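PDB 1TZ7: 4-alpha-glucanotransferase from Aquifex aeolicus, which belongs to the amylomaltase (disproportionating enzyme) family of 4-alpha-glucanotransferases and is an enzyme whose core is a (beta/alpha)8 barrel. Local coordinates for residues P34-G38 / I39-G43. Sequence-based numbering, arbitrary orientation.
Sequences PSPYG and IGDLG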
loop_
_atom_site.group_PDB
_atom_site.type_symbol
_atom_site.label_atom_id
_atom_site.label_comp_id
_atom_site.label_asym_id
_atom_site.label_seq_id
_atom_site.Cartn_x
_atom_site.Cartn_y
_atom_site.Cartn_z
ATOM N N PRO A 34 14.070 9.995 -3.430
ATOM C CA PRO A 34 14.637 11.348 -3.317
ATOM C C PRO A 34 14.478 12.207 -4.592
ATOM O O PRO A 34 15.452 12.793 -5.064
ATOM C CB PRO A 34 16.116 11.073 -3.036
ATOM C CG PRO A 34 16.403 9.786 -3.752
ATOM C CD PRO A 34 15.102 8.991 -3.756
ATOM N N SER A 35 13.263 12.283 -5.122
ATOM C CA SER A 35 12.995 13.084 -6.311
ATOM C C SER A 35 12.960 14.573 -5.957
ATOM O O SER A 35 12.714 14.934 -4.810
ATOM C CB SER A 35 11.671 12.666 -6.943
ATOM O OG SER A 35 11.645 11.270 -7.194
ATOM N N PRO A 36 13.211 15.435 -6.947
ATOM C CA PRO A 36 13.506 16.844 -6.684
ATOM C C PRO A 36 12.272 17.743 -6.489
ATOM O O PRO A 36 12.450 18.939 -6.298
ATOM C CB PRO A 36 14.287 17.283 -7.947
ATOM C CG PRO A 36 14.265 16.066 -8.898
ATOM C CD PRO A 36 13.247 15.127 -8.383
ATOM N N TYR A 37 11.058 17.185 -6.533
ATOM C CA TYR A 37 9.843 18.024 -6.572
ATOM C C TYR A 37 8.946 17.849 -5.333
ATOM O O TYR A 37 7.715 17.893 -5.427
ATOM C CB TYR A 37 9.064 17.761 -7.860
ATOM C CG TYR A 37 9.883 18.050 -9.091
ATOM C CD1 TYR A 37 10.212 19.356 -9.433
ATOM C CD2 TYR A 37 10.353 17.021 -9.897
ATOM C CE1 TYR A 37 10.973 19.632 -10.553
ATOM C CE2 TYR A 37 11.117 17.286 -11.021
ATOM C CZ TYR A 37 11.424 18.598 -11.345
ATOM O OH TYR A 37 12.183 18.873 -12.459
ATOM N N GLY A 38 9.582 17.670 -4.172
ATOM C CA GLY A 38 8.890 17.736 -2.892
ATOM C C GLY A 38 8.446 16.376 -2.402
ATOM O O GLY A 38 8.055 16.221 -1.254
ATOM N N ILE A 39 8.515 15.389 -3.283
ATOM C CA ILE A 39 8.043 14.046 -2.980
ATOM C C ILE A 39 8.611 13.063 -4.011
ATOM O O ILE A 39 8.969 13.457 -5.119
ATOM C CB ILE A 39 6.478 14.014 -2.993
ATOM C CG1 ILE A 39 5.961 12.712 -2.399
ATOM C CG2 ILE A 39 5.940 14.207 -4.418
ATOM C CD1 ILE A 39 4.523 12.798 -1.918
ATOM N N GLY A 40 8.695 11.793 -3.637
ATOM C CA GLY A 40 9.149 10.760 -4.555
ATOM C C GLY A 40 8.142 10.537 -5.673
ATOM O O GLY A 40 6.937 10.698 -5.466
ATOM N N ASP A 41 8.638 10.171 -6.863
ATOM C CA ASP A 41 7.775 9.998 -8.034
ATOM C C ASP A 41 8.236 8.827 -8.932
ATOM O O ASP A 41 9.198 8.129 -8.615
ATOM C CB ASP A 41 7.692 11.315 -8.846
ATOM C CG ASP A 41 9.055 11.828 -9.287
ATOM O OD1 ASP A 41 9.858 11.033 -9.807
ATOM O OD2 ASP A 41 9.399 13.018 -9.162
ATOM N N LEU A 42 7.533 8.628 -10.046
ATOM C CA LEU A 42 7.760 7.470 -10.908
ATOM C C LEU A 42 8.799 7.776 -11.998
ATOM O O LEU A 42 8.853 7.095 -13.029
ATOM C CB LEU A 42 6.441 7.030 -11.556
ATOM C CG LEU A 42 5.280 6.749 -10.596
ATOM C CD1 LEU A 42 4.018 6.388 -11.365
ATOM C CD2 LEU A 42 5.645 5.654 -9.620
ATOM N N GLY A 43 9.621 8.793 -11.762
ATOM C CA GLY A 43 10.597 9.236 -12.741
ATOM C C GLY A 43 12.007 8.773 -12.418
ATOM O O GLY A 43 12.208 7.699 -11.854
HETATM O O HOH W 1 12.392 11.139 -9.943
#
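S35 and D41 meet side chain to side chain where the chain from P34 to G43 doubles back, bringing the CA atoms of S35 and G40 to 4.8 Å. The contact rests on the hydroxyl: D41 N donates to S35 OG at 3.2 Å, a bent bond with an N-H...O angle of 139°. S35 holds OG beside its own backbone N and anti to the carbonyl carbon, which turns the oxygen toward the backbone N of D41. A water ties the same two side chains together, lying 2.9 Å from S35 OG and donating to D41 OD1 in a bond modelled unusually short, so that its exact length carries little weight.

The two carboxylate oxygens differ in their partners. D41 OD2 lies 3.2 Å from S35 CB. The same oxygen, 4.2 Å from Y37 CD2, sits at the edge of the aromatic ring near its plane, with the carboxylate turned moderately out of the ring plane. D41 OD1 accepts from both the water and G43 N, the latter at 3.0 Å on its anti side and 28° out of the carboxylate plane. The D41 chi1 of 57°, which sets CG between backbone N and carbonyl carbon, lets OD1 reach forward to that amide. Beyond the ring edge, Y37 OH is hydrogen-bonded to E94, while S35 O accepts from R482.

At the bend, where the chain turns back, G38 takes a positive phi. The D41 OD1 to G43 N bond defines an Asx turn, ending at the N-cap of helix 44-56 in the loop that follows barrel strand 23-27.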